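Local coordinates for periplasmic solute binding protein (Pectobacterium atrosepticum, PDB 4RY1), which probably binds a sugar or related solute in the periplasm and delivers it to an ABC-type transporter, at residues A[5-10]-A[303-308]; A[18-23]-A[35-40]; A[118-123]-A[172-177]; A[281-286]-A[362-367]; A[378-383]-A[396-401]. All blocks are in the same frame, centred on the assembly; numbering follows the deposited sequence. Where two conformers were deposited one is given.

Interaction 1 of 5, residues A[5-10]-A[303-308]; sequences IRISWW and AMLMNF. With ACT (acetate ion), chain F.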
# COMPACT_ATOMS: atom_id res chain seq x y z
N ILE A 5 -28.45 6.26 0.50
CA ILE A 5 -27.07 6.39 0.06
C ILE A 5 -26.42 5.02 -0.15
O ILE A 5 -26.68 4.06 0.58
CB ILE A 5 -26.21 7.28 0.96
CG1 ILE A 5 -26.10 6.72 2.36
CG2 ILE A 5 -26.80 8.69 1.03
CD1 ILE A 5 -25.09 7.46 3.21
N ARG A 6 -25.58 4.96 -1.15
CA ARG A 6 -24.86 3.75 -1.53
C ARG A 6 -23.39 3.91 -1.16
O ARG A 6 -22.84 5.01 -1.27
CB ARG A 6 -24.95 3.54 -3.03
CG ARG A 6 -26.35 3.25 -3.54
CD ARG A 6 -26.44 3.50 -5.03
NE ARG A 6 -25.43 2.71 -5.72
CZ ARG A 6 -24.86 3.05 -6.88
NH1 ARG A 6 -25.21 4.17 -7.50
NH2 ARG A 6 -23.91 2.28 -7.39
N ILE A 7 -22.79 2.84 -0.67
CA ILE A 7 -21.35 2.83 -0.29
C ILE A 7 -20.67 1.58 -0.82
O ILE A 7 -21.18 0.47 -0.64
CB ILE A 7 -21.12 2.99 1.25
CG1 ILE A 7 -19.64 2.92 1.58
CG2 ILE A 7 -21.92 1.97 2.02
CD1 ILE A 7 -19.32 3.36 3.00
N SER A 8 -19.56 1.77 -1.52
CA SER A 8 -18.72 0.68 -1.98
C SER A 8 -17.37 0.60 -1.31
O SER A 8 -16.75 1.61 -0.96
CB SER A 8 -18.53 0.70 -3.50
OG SER A 8 -17.75 1.82 -3.96
N TRP A 9 -16.89 -0.62 -1.20
CA TRP A 9 -15.53 -0.88 -0.75
C TRP A 9 -15.07 -2.27 -1.19
O TRP A 9 -15.86 -3.05 -1.68
CB TRP A 9 -15.40 -0.73 0.80
CG TRP A 9 -16.04 -1.86 1.58
CD1 TRP A 9 -15.43 -3.00 2.01
CD2 TRP A 9 -17.40 -1.97 1.97
NE1 TRP A 9 -16.32 -3.79 2.68
CE2 TRP A 9 -17.55 -3.19 2.66
CE3 TRP A 9 -18.53 -1.15 1.82
CZ2 TRP A 9 -18.77 -3.64 3.16
CZ3 TRP A 9 -19.74 -1.58 2.32
CH2 TRP A 9 -19.85 -2.81 3.01
N TRP A 10 -13.79 -2.56 -1.01
CA TRP A 10 -13.24 -3.90 -1.23
C TRP A 10 -12.57 -4.39 0.04
O TRP A 10 -12.24 -3.61 0.94
CB TRP A 10 -12.20 -3.92 -2.35
CG TRP A 10 -10.92 -3.21 -2.00
CD1 TRP A 10 -9.83 -3.72 -1.37
CD2 TRP A 10 -10.63 -1.84 -2.24
NE1 TRP A 10 -8.89 -2.76 -1.18
CE2 TRP A 10 -9.34 -1.59 -1.75
CE3 TRP A 10 -11.32 -0.81 -2.87
CZ2 TRP A 10 -8.75 -0.34 -1.82
CZ3 TRP A 10 -10.74 0.42 -2.94
CH2 TRP A 10 -9.47 0.65 -2.43
N ALA A 303 -21.39 12.34 3.88
CA ALA A 303 -20.40 12.84 4.83
C ALA A 303 -20.70 12.39 6.26
O ALA A 303 -19.77 12.08 7.02
CB ALA A 303 -20.32 14.35 4.77
N MET A 304 -21.98 12.39 6.63
CA MET A 304 -22.37 11.89 7.97
C MET A 304 -21.95 10.43 8.15
O MET A 304 -21.49 10.02 9.22
CB MET A 304 -23.88 12.05 8.23
CG MET A 304 -24.36 13.49 8.34
SD MET A 304 -26.19 13.75 8.26
CE MET A 304 -26.65 12.92 9.80
N LEU A 305 -22.14 9.61 7.13
CA LEU A 305 -21.73 8.20 7.21
C LEU A 305 -20.21 8.08 7.37
O LEU A 305 -19.68 7.33 8.20
CB LEU A 305 -22.20 7.42 6.00
CG LEU A 305 -21.78 5.96 5.88
CD1 LEU A 305 -22.16 5.15 7.12
CD2 LEU A 305 -22.32 5.37 4.57
N MET A 306 -19.49 8.87 6.59
CA MET A 306 -18.03 8.88 6.65
C MET A 306 -17.54 9.31 8.05
O MET A 306 -16.68 8.66 8.66
CB MET A 306 -17.43 9.77 5.58
CG MET A 306 -17.60 9.21 4.18
SD MET A 306 -17.27 10.39 2.78
CE MET A 306 -15.66 11.03 3.26
N ASN A 307 -18.11 10.40 8.56
CA ASN A 307 -17.74 10.84 9.90
C ASN A 307 -18.05 9.78 10.94
O ASN A 307 -17.29 9.58 11.88
CB ASN A 307 -18.44 12.14 10.25
CG ASN A 307 -18.09 12.60 11.64
OD1 ASN A 307 -17.00 13.14 11.87
ND2 ASN A 307 -18.99 12.39 12.56
N PHE A 308 -19.18 9.12 10.79
CA PHE A 308 -19.57 8.10 11.76
C PHE A 308 -18.53 6.98 11.81
O PHE A 308 -18.11 6.54 12.89
CB PHE A 308 -20.97 7.56 11.45
CG PHE A 308 -21.52 6.67 12.52
CD1 PHE A 308 -21.24 5.32 12.54
CD2 PHE A 308 -22.27 7.21 13.55
CE1 PHE A 308 -21.72 4.52 13.54
CE2 PHE A 308 -22.77 6.41 14.56
CZ PHE A 308 -22.49 5.05 14.54
C ACT F . -6.22 -4.38 1.55
O ACT F . -7.32 -4.58 0.99
OXT ACT F . -6.07 -3.36 2.24
CH3 ACT F . -5.07 -5.35 1.44
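W10 meets the acetate ion at the edge of its indole ring: NE1 reaches acetate O at 3.2 Å. The bond is weak, because the N-H is bent well off the line to the oxygen (130°). R15 holds the same acetate. Around the ring, R63 makes a cation-pi contact, Y45 packs edge-to-face, and W42 and W68 meet it at inclined angles. The acetate probably came from the crystallisation liquor, but so many aromatic rings beside arginines are consistent with a sugar-binding site.

Further back along the strand the contact is purely aliphatic: I5 and I7 stand on the same face, and both reach L305 of the helix with their CD1 ends. I5 CD1 lies 3.7 Å from L305 CD2 and 4.0 Å from L305 CB, while I7 CD1 comes within 3.9 Å of L305 CD2. I5 carries CG1 between its backbone N and carbonyl carbon (chi1 62°) and I7 holds it anti to the backbone N (chi1 178°), yet these different first torsions bring both CD1 atoms to the same leucine methyl. R6 leaves the strand on the other face, where it pairs with E38.

Branched aliphatic residues suit this interface, since they pack between strand and helix with no polar atom to satisfy. Strand and helix thus meet through dispersion contacts alone, whereas the far end of the strand offers an N-H to an anion.

Interaction 2 of 5, residues A[18-23]-A[35-40]; sequences ATLAAI and VKAEYA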
# COMPACT_ATOMS: atom_id res chain seq x y z
N ALA A 18 -17.07 -5.94 9.62
CA ALA A 18 -16.86 -4.78 10.46
C ALA A 18 -17.49 -3.55 9.82
O ALA A 18 -18.02 -2.67 10.50
CB ALA A 18 -15.38 -4.58 10.67
N THR A 19 -17.38 -3.46 8.47
CA THR A 19 -17.97 -2.31 7.77
C THR A 19 -19.52 -2.35 7.86
O THR A 19 -20.19 -1.33 8.10
CB THR A 19 -17.50 -2.25 6.33
OG1 THR A 19 -16.07 -2.25 6.31
CG2 THR A 19 -18.00 -1.01 5.63
N LEU A 20 -20.07 -3.54 7.69
CA LEU A 20 -21.51 -3.74 7.93
C LEU A 20 -21.92 -3.37 9.37
O LEU A 20 -22.98 -2.75 9.60
CB LEU A 20 -21.94 -5.17 7.56
CG LEU A 20 -22.42 -5.38 6.12
CD1 LEU A 20 -23.71 -4.62 5.86
CD2 LEU A 20 -21.36 -4.97 5.12
N ALA A 21 -21.09 -3.75 10.35
CA ALA A 21 -21.34 -3.39 11.76
C ALA A 21 -21.40 -1.87 11.90
O ALA A 21 -22.25 -1.31 12.59
CB ALA A 21 -20.26 -3.96 12.65
N ALA A 22 -20.46 -1.18 11.25
CA ALA A 22 -20.45 0.28 11.31
C ALA A 22 -21.71 0.88 10.68
O ALA A 22 -22.29 1.83 11.20
CB ALA A 22 -19.20 0.85 10.66
N ILE A 23 -22.10 0.32 9.55
CA ILE A 23 -23.31 0.76 8.85
C ILE A 23 -24.55 0.56 9.72
O ILE A 23 -25.40 1.43 9.83
CB ILE A 23 -23.44 0.09 7.47
CG1 ILE A 23 -22.36 0.63 6.52
CG2 ILE A 23 -24.84 0.28 6.90
CD1 ILE A 23 -22.16 -0.22 5.28
N VAL A 35 -28.93 2.85 3.92
CA VAL A 35 -27.56 2.65 3.40
C VAL A 35 -27.53 1.35 2.62
O VAL A 35 -27.86 0.29 3.15
CB VAL A 35 -26.47 2.61 4.48
CG1 VAL A 35 -25.10 2.41 3.85
CG2 VAL A 35 -26.50 3.89 5.31
N LYS A 36 -27.15 1.44 1.35
CA LYS A 36 -26.99 0.28 0.50
C LYS A 36 -25.54 -0.06 0.35
O LYS A 36 -24.76 0.70 -0.23
CB LYS A 36 -27.59 0.56 -0.86
CG LYS A 36 -29.07 0.82 -0.77
CD LYS A 36 -29.87 -0.43 -1.07
CE LYS A 36 -31.32 -0.25 -0.66
NZ LYS A 36 -31.68 -1.11 0.50
N ALA A 37 -25.17 -1.20 0.91
CA ALA A 37 -23.80 -1.65 0.90
C ALA A 37 -23.52 -2.36 -0.42
O ALA A 37 -24.27 -3.24 -0.85
CB ALA A 37 -23.52 -2.56 2.08
N GLU A 38 -22.40 -1.98 -1.02
CA GLU A 38 -21.95 -2.52 -2.31
C GLU A 38 -20.46 -2.85 -2.22
O GLU A 38 -19.60 -2.09 -2.63
CB GLU A 38 -22.20 -1.52 -3.44
CG GLU A 38 -23.65 -1.11 -3.57
CD GLU A 38 -23.93 -0.13 -4.69
OE1 GLU A 38 -23.00 0.38 -5.33
OE2 GLU A 38 -25.13 0.15 -4.88
N TYR A 39 -20.16 -3.99 -1.65
CA TYR A 39 -18.78 -4.37 -1.52
C TYR A 39 -18.44 -5.47 -2.45
O TYR A 39 -19.30 -6.03 -3.14
CB TYR A 39 -18.50 -4.81 -0.10
N ALA A 40 -17.19 -5.89 -2.32
CA ALA A 40 -16.60 -6.68 -3.35
C ALA A 40 -15.18 -7.05 -2.97
O ALA A 40 -14.66 -6.67 -1.93
CB ALA A 40 -16.62 -5.90 -4.66
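I23 and V35 supply the tightest part of an entirely apolar contact between helix 18-23 and strand 35-40. The first kind of interaction is between beta-branched side chains, which cross at a slant. I23 CG2 touches V35 CG1 at 3.7 Å and is just as near V35 CB. With CG2 held anti to the backbone N of I23 (CG1 has chi1 -70°), this short branch faces the valine and the longer branch reaches on to A37, with CD1 still near V35 CG1.

The second kind is the covering of a small methyl. I23 CD1 lies 4.2 Å from A37 CB, and in the modelled conformer L20 CD1 approaches A37 CB at 4.3 Å. L20 was deposited in two conformers, so its share is less certain. Alanine suits a position where two long side chains converge. V35 and A37 face the helix, and K36 between them points away from it.

No hydrogen bond crosses; the local axes run nearly antiparallel, at 170° and 10.3 Å apart. This is the return half of a beta-alpha-beta crossover: strand 33-40 pairs in parallel with strand 3-10, and helix 13-29 covers them. Helix 299-310 adjoins the same layer through M309 against I23 and L305 against V35.

Interaction 3 of 5, residues A[118-123]-A[172-177]; sequences RSMIYN and LTLGRS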
# COMPACT_ATOMS: atom_id res chain seq x y z
N ARG A 118 5.38 1.51 4.04
CA ARG A 118 6.07 0.26 3.72
C ARG A 118 7.07 -0.08 4.84
O ARG A 118 7.87 0.77 5.25
CB ARG A 118 6.87 0.38 2.42
CG ARG A 118 6.09 0.46 1.12
CD ARG A 118 5.57 -0.90 0.71
NE ARG A 118 4.92 -0.87 -0.60
CZ ARG A 118 4.42 -1.92 -1.23
NH1 ARG A 118 4.49 -3.13 -0.71
NH2 ARG A 118 3.80 -1.74 -2.39
N SER A 119 7.05 -1.31 5.33
CA SER A 119 8.03 -1.76 6.31
C SER A 119 8.23 -3.26 6.19
O SER A 119 7.46 -3.96 5.54
CB SER A 119 7.65 -1.30 7.71
OG SER A 119 6.38 -1.80 8.09
N MET A 120 9.34 -3.74 6.72
CA MET A 120 9.61 -5.17 6.73
C MET A 120 8.85 -5.91 7.82
O MET A 120 8.84 -5.51 8.99
CB MET A 120 11.10 -5.41 6.90
CG MET A 120 11.88 -5.06 5.65
SD MET A 120 11.53 -6.10 4.21
CE MET A 120 12.88 -5.54 3.18
N ILE A 121 8.27 -7.04 7.44
CA ILE A 121 7.64 -7.99 8.34
C ILE A 121 8.46 -9.27 8.14
O ILE A 121 8.62 -9.74 7.03
CB ILE A 121 6.16 -8.21 8.00
CG1 ILE A 121 5.41 -6.89 8.12
CG2 ILE A 121 5.56 -9.28 8.90
CD1 ILE A 121 5.23 -6.45 9.54
N TYR A 122 9.00 -9.81 9.22
CA TYR A 122 9.86 -10.98 9.16
C TYR A 122 9.30 -12.13 9.96
O TYR A 122 8.65 -11.93 10.98
CB TYR A 122 11.25 -10.64 9.69
CG TYR A 122 12.08 -9.67 8.89
CD1 TYR A 122 12.32 -9.88 7.52
CD2 TYR A 122 12.69 -8.56 9.50
CE1 TYR A 122 13.13 -9.02 6.79
CE2 TYR A 122 13.50 -7.70 8.77
CZ TYR A 122 13.71 -7.91 7.43
OH TYR A 122 14.54 -7.07 6.69
N ASN A 123 9.62 -13.34 9.50
CA ASN A 123 9.31 -14.57 10.20
C ASN A 123 10.47 -14.88 11.14
O ASN A 123 11.54 -15.35 10.73
CB ASN A 123 9.08 -15.73 9.24
CG ASN A 123 8.58 -16.98 9.95
OD1 ASN A 123 9.08 -17.31 11.03
ND2 ASN A 123 7.58 -17.65 9.38
N LEU A 172 9.97 -2.78 -6.61
CA LEU A 172 10.19 -1.45 -7.24
C LEU A 172 10.27 -0.38 -6.17
O LEU A 172 11.10 0.52 -6.21
CB LEU A 172 9.08 -1.12 -8.22
CG LEU A 172 9.16 0.27 -8.87
CD1 LEU A 172 10.39 0.35 -9.73
CD2 LEU A 172 7.90 0.52 -9.68
N THR A 173 9.37 -0.48 -5.19
CA THR A 173 9.28 0.52 -4.14
C THR A 173 10.47 0.40 -3.20
O THR A 173 11.01 1.39 -2.72
CB THR A 173 7.96 0.38 -3.37
OG1 THR A 173 6.88 0.48 -4.31
CG2 THR A 173 7.83 1.46 -2.33
N LEU A 174 10.89 -0.83 -2.93
CA LEU A 174 12.09 -1.08 -2.12
C LEU A 174 13.33 -0.42 -2.79
O LEU A 174 14.13 0.25 -2.13
CB LEU A 174 12.32 -2.58 -1.95
CG LEU A 174 13.41 -3.00 -0.95
CD1 LEU A 174 13.02 -2.68 0.49
CD2 LEU A 174 13.72 -4.48 -1.08
N GLY A 175 13.43 -0.62 -4.09
CA GLY A 175 14.49 -0.01 -4.91
C GLY A 175 14.39 1.51 -4.85
O GLY A 175 15.39 2.21 -4.69
N ARG A 176 13.18 2.03 -5.01
CA ARG A 176 12.94 3.48 -4.89
C ARG A 176 13.43 4.02 -3.55
O ARG A 176 14.03 5.12 -3.48
CB ARG A 176 11.46 3.80 -5.06
CG ARG A 176 11.19 5.30 -4.99
CD ARG A 176 10.16 5.63 -3.96
NE ARG A 176 9.98 7.06 -3.72
CZ ARG A 176 10.09 7.62 -2.53
NH1 ARG A 176 10.31 6.89 -1.45
NH2 ARG A 176 9.92 8.93 -2.40
N SER A 177 13.18 3.28 -2.47
CA SER A 177 13.58 3.71 -1.13
C SER A 177 15.12 3.74 -1.04
O SER A 177 15.72 4.71 -0.55
CB SER A 177 12.95 2.78 -0.06
OG SER A 177 13.16 3.23 1.25
O HOH W 1 4.38 0.92 -3.15
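R118 and T173 cross at about a right angle, as do M120 and L174, so two side chains of the strand each lie across one of the helix. In the first pair the aliphatic stem of R118 does the touching: CG sits 4.0 Å from T173 CG2, and R118 NE is 4.1 Å from the same methyl, which approaches the guanidinium obliquely. The arginine bends at chi2 (-77°), and its stem is thereby laid against the threonine while the flat group is carried onward.

A water joins the polar ends. It lies at the edge of the guanidinium, in its plane, accepting from R118 NH2 at 2.8 Å and donating to T173 OG1, also at 2.8 Å. Threonine suits this place because it offers a methyl to the stem and a hydroxyl to the water. That hydroxyl is bonded as well to L169 O, one turn earlier. R118 NH1 bonds to Y247 O, and W249 adds a cation-pi contact, partners that probably compensate the charge of this buried arginine.

In the second pair M120 CE meets L174 CD1 at 3.9 Å, in the one given of two deposited M120 conformers. M120 CB lies over one face of the Y122 ring, offset toward the rim. A bound glycerol, probably from the crystallisation liquor, lies beside M120 and bonds S177, consistent with a nearby pocket.

Helix 169-183 packs on the sheet where strand 107-123 is flanked by strands 245-249, 266-268 and 284-292. Y247 touches M120, T173 and L174 alike, at the junction of sheet and helix, while L373 and W377 of helix 371-385 lie against L172.

Interaction 4 of 5, residues A[281-286]-A[362-367]; sequences GLTSKP and VAVSPF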
# COMPACT_ATOMS: atom_id res chain seq x y z
N GLY A 281 14.18 7.61 3.16
CA GLY A 281 13.49 6.78 2.18
C GLY A 281 12.19 6.19 2.72
O GLY A 281 11.63 5.30 2.10
N LEU A 282 11.72 6.68 3.86
CA LEU A 282 10.46 6.23 4.46
C LEU A 282 9.33 6.52 3.50
O LEU A 282 9.18 7.62 3.00
CB LEU A 282 10.17 6.95 5.78
CG LEU A 282 8.90 6.56 6.54
CD1 LEU A 282 8.97 5.10 6.95
CD2 LEU A 282 8.63 7.46 7.73
N THR A 283 8.55 5.49 3.24
CA THR A 283 7.57 5.52 2.14
C THR A 283 6.18 5.33 2.72
O THR A 283 5.85 4.28 3.26
CB THR A 283 7.91 4.42 1.12
OG1 THR A 283 9.25 4.65 0.66
CG2 THR A 283 6.95 4.42 -0.07
N SER A 284 5.39 6.39 2.62
CA SER A 284 4.06 6.45 3.21
C SER A 284 3.03 7.05 2.27
O SER A 284 3.36 7.87 1.41
CB SER A 284 4.06 7.27 4.50
OG SER A 284 5.06 6.87 5.43
N LYS A 285 1.78 6.64 2.48
CA LYS A 285 0.65 7.19 1.72
C LYS A 285 -0.63 6.83 2.44
O LYS A 285 -0.63 6.00 3.35
CB LYS A 285 0.59 6.61 0.32
CG LYS A 285 0.21 5.13 0.25
CD LYS A 285 -0.08 4.67 -1.16
CE LYS A 285 -0.71 3.29 -1.18
NZ LYS A 285 -1.17 2.89 -2.55
N PRO A 286 -1.76 7.43 2.04
CA PRO A 286 -3.03 6.92 2.57
C PRO A 286 -3.25 5.49 2.19
O PRO A 286 -3.04 5.13 1.03
CB PRO A 286 -4.08 7.82 1.92
CG PRO A 286 -3.35 9.06 1.53
CD PRO A 286 -1.98 8.56 1.13
N VAL A 362 11.69 13.30 0.40
CA VAL A 362 11.60 12.90 -1.00
C VAL A 362 10.16 12.41 -1.23
O VAL A 362 9.75 11.37 -0.71
CB VAL A 362 12.61 11.80 -1.35
CG1 VAL A 362 12.52 11.40 -2.81
CG2 VAL A 362 14.03 12.25 -1.03
N ALA A 363 9.41 13.17 -2.02
CA ALA A 363 8.00 12.89 -2.27
C ALA A 363 7.79 11.53 -2.92
O ALA A 363 8.59 11.10 -3.73
CB ALA A 363 7.40 13.97 -3.16
N VAL A 364 6.67 10.90 -2.56
CA VAL A 364 6.17 9.69 -3.19
C VAL A 364 5.14 10.15 -4.23
O VAL A 364 4.20 10.88 -3.89
CB VAL A 364 5.53 8.75 -2.15
CG1 VAL A 364 4.94 7.51 -2.81
CG2 VAL A 364 6.57 8.37 -1.08
N SER A 365 5.34 9.75 -5.48
CA SER A 365 4.45 10.10 -6.57
C SER A 365 3.41 9.03 -6.74
O SER A 365 3.74 7.84 -6.76
CB SER A 365 5.23 10.20 -7.88
OG SER A 365 4.35 10.53 -8.92
N PRO A 366 2.14 9.42 -6.92
CA PRO A 366 1.16 8.38 -7.21
C PRO A 366 1.46 7.64 -8.52
O PRO A 366 0.97 6.51 -8.74
CB PRO A 366 -0.15 9.16 -7.29
CG PRO A 366 0.25 10.55 -7.69
CD PRO A 366 1.54 10.77 -6.95
N PHE A 367 2.23 8.28 -9.40
CA PHE A 367 2.52 7.68 -10.70
C PHE A 367 3.47 6.49 -10.63
O PHE A 367 3.50 5.69 -11.55
CB PHE A 367 3.02 8.74 -11.67
CG PHE A 367 1.99 9.80 -11.93
CD1 PHE A 367 0.87 9.52 -12.69
CD2 PHE A 367 2.13 11.06 -11.39
CE1 PHE A 367 -0.11 10.47 -12.89
CE2 PHE A 367 1.17 12.03 -11.61
CZ PHE A 367 0.05 11.74 -12.36
O HOH W 2 10.35 8.59 0.69
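T283 turns one branch to V364 and the other back to its own loop. From its CB, which bears both branches, OG1 stands beside the backbone N (chi1 -58°) and donates to G281 O at 2.9 Å, tilted 32° from the carbonyl plane. That carbonyl also receives the hydroxyl of S177. The other branch, CG2, is anti to the backbone N and ends 4.1 Å from V364 CG2, the two side chains crossing at about a right angle. V364 CG2 lies equally far from S284 O, and R176 of helix 169-183 touches both T283 and V364.

Beside this contact a water spans the loops, donating to L282 O at 2.8 Å and, over a longer 3.2 Å, to V362 O. Within 362-367, S365 OG accepts from F367 N at 3.1 Å, an ST turn leading into a short 3-10 segment.

The contact joins the start of strand 284-292 to the loop between helices 346-356 and 371-385, near a glycerol that K285 NZ bonds. Threonine suits its place in having a hydroxyl to bond the loop carbonyl of G281 and a methyl to pack, while the side chain of valine is wholly apolar. With no direct hydrogen bond between the segments, the contact consists of light methyl packing and a bridging water, with R176 NH2 bonding alongside to V362 O and A363 O.

Interaction 5 of 5, residues A[378-383]-A[396-401]; sequences TTSLQK and DDFLSG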
# COMPACT_ATOMS: atom_id res chain seq x y z
N THR A 378 7.43 -5.22 -14.15
CA THR A 378 7.24 -6.65 -13.87
C THR A 378 7.69 -7.52 -15.03
O THR A 378 8.47 -8.47 -14.86
CB THR A 378 5.76 -6.91 -13.50
OG1 THR A 378 5.44 -6.17 -12.31
CG2 THR A 378 5.49 -8.39 -13.29
N THR A 379 7.25 -7.15 -16.23
CA THR A 379 7.66 -7.86 -17.45
C THR A 379 9.17 -7.71 -17.72
O THR A 379 9.83 -8.64 -18.21
CB THR A 379 6.78 -7.48 -18.65
OG1 THR A 379 6.86 -6.08 -18.90
CG2 THR A 379 5.34 -7.87 -18.39
N SER A 380 9.73 -6.55 -17.38
CA SER A 380 11.18 -6.35 -17.51
C SER A 380 11.94 -7.29 -16.60
O SER A 380 12.95 -7.87 -17.01
CB SER A 380 11.58 -4.92 -17.19
OG SER A 380 11.00 -4.02 -18.12
N LEU A 381 11.49 -7.44 -15.36
CA LEU A 381 12.13 -8.40 -14.43
C LEU A 381 12.05 -9.84 -14.97
O LEU A 381 13.00 -10.60 -14.83
CB LEU A 381 11.49 -8.35 -13.04
CG LEU A 381 11.55 -6.97 -12.38
CD1 LEU A 381 10.96 -7.10 -10.99
CD2 LEU A 381 12.92 -6.33 -12.35
N GLN A 382 10.91 -10.17 -15.56
CA GLN A 382 10.69 -11.48 -16.16
C GLN A 382 11.65 -11.70 -17.34
O GLN A 382 12.22 -12.76 -17.47
CB GLN A 382 9.22 -11.68 -16.52
CG GLN A 382 8.41 -11.82 -15.23
CD GLN A 382 6.92 -11.65 -15.37
OE1 GLN A 382 6.39 -11.44 -16.47
NE2 GLN A 382 6.22 -11.74 -14.24
N LYS A 383 11.86 -10.69 -18.15
CA LYS A 383 12.85 -10.77 -19.23
C LYS A 383 14.24 -11.13 -18.69
O LYS A 383 14.93 -12.00 -19.25
CB LYS A 383 12.90 -9.46 -20.01
CG LYS A 383 11.90 -9.41 -21.16
CD LYS A 383 11.53 -8.02 -21.66
CE LYS A 383 12.52 -6.93 -21.26
NZ LYS A 383 12.29 -5.63 -21.94
N ASP A 396 17.32 0.25 -20.16
CA ASP A 396 17.11 1.33 -21.12
C ASP A 396 15.72 1.24 -21.78
O ASP A 396 15.07 2.26 -22.03
CB ASP A 396 18.19 1.33 -22.21
CG ASP A 396 19.61 1.54 -21.68
OD1 ASP A 396 19.83 1.82 -20.48
OD2 ASP A 396 20.54 1.43 -22.51
N ASP A 397 15.28 0.02 -22.10
CA ASP A 397 13.95 -0.19 -22.69
C ASP A 397 12.84 0.14 -21.69
O ASP A 397 11.80 0.68 -22.07
CB ASP A 397 13.77 -1.61 -23.20
CG ASP A 397 14.61 -1.91 -24.43
OD1 ASP A 397 15.37 -1.03 -24.91
OD2 ASP A 397 14.51 -3.05 -24.93
N PHE A 398 13.07 -0.19 -20.43
CA PHE A 398 12.12 0.19 -19.38
C PHE A 398 12.00 1.73 -19.35
O PHE A 398 10.91 2.27 -19.34
CB PHE A 398 12.50 -0.35 -18.00
CG PHE A 398 11.67 0.22 -16.89
CD1 PHE A 398 10.40 -0.31 -16.61
CD2 PHE A 398 12.12 1.29 -16.15
CE1 PHE A 398 9.61 0.24 -15.60
CE2 PHE A 398 11.34 1.84 -15.15
CZ PHE A 398 10.09 1.31 -14.87
N LEU A 399 13.13 2.41 -19.38
CA LEU A 399 13.13 3.87 -19.32
C LEU A 399 12.31 4.51 -20.46
O LEU A 399 11.50 5.39 -20.21
CB LEU A 399 14.56 4.39 -19.31
CG LEU A 399 14.72 5.91 -19.40
CD1 LEU A 399 13.99 6.61 -18.26
CD2 LEU A 399 16.20 6.25 -19.39
N SER A 400 12.56 4.09 -21.70
CA SER A 400 11.82 4.65 -22.85
C SER A 400 10.32 4.32 -22.77
O SER A 400 9.48 5.18 -23.01
CB SER A 400 12.44 4.19 -24.18
OG SER A 400 12.62 2.79 -24.21
N GLY A 401 9.99 3.09 -22.42
CA GLY A 401 8.57 2.69 -22.34
C GLY A 401 7.84 3.38 -21.19
O GLY A 401 6.68 3.81 -21.31
O HOH W 3 14.81 -5.33 -23.35
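S380 and F398 form the centre of the contact between the two helices. The hydroxyl of S380 comes to 4.0 Å from F398 CB and 4.1 Å from F398 CD1, meeting the ring obliquely; both distances are those of loose packing. A serine is small enough for the two backbones to come close here, with S380 and F398 the nearest pair of CA atoms, 6.9 Å apart.

K383, one turn on from S380, faces D397, the residue just before F398, without joining it directly: K383 NZ is 4.5 Å from D397 OD2, beyond a salt bridge. A water fills the gap, accepting from K383 NZ at 2.9 Å and donating to D397 OD2 at 2.8 Å. Long, flexible lysine and short aspartate suit this outer border, where opposite charges may still attract through the water.

The second shell fixes these groups. S380 OG, beside its own backbone N (chi1 -64°), bonds back to L376 O in the preceding turn, so a polar atom next to an aromatic ring is satisfied within its helix. D397 OD2 has its stronger partner in K393, one turn earlier. F398, with CG anti to the backbone N (chi1 171°), sends its ring to F206, which it meets edge-to-face, and to L376 and W377.

Helices 371-385 and 391-409 follow one another near the C terminus as a hairpin pair. Helix 199-214 lies against both, F206 touching S380 and L381 as well as F398, while V394 extends the packing beside S380 and K383.

From the N terminus, interaction 1 opens first and closes only at 303-308, bringing strand 3-10 to helix 299-310 over a long loop. Within that span interaction 2 closes a short loop between the helix and second strand of a beta-alpha-beta unit, and interaction 3, in series with it, joins strand 107-123 to helix 169-183. Interaction 4 opens before interaction 1 has closed and ends after it, so the two cross. Interaction 5 follows last, pairing the C-terminal helices. Interactions 1 and 2 touch along neighbouring strands, and interactions 3 and 4 touch through R176 and S177. The centres of interactions 1 and 3, about 32 Å apart, lie on opposite sides of the chain's centre, yet both reach the same large mixed sheet.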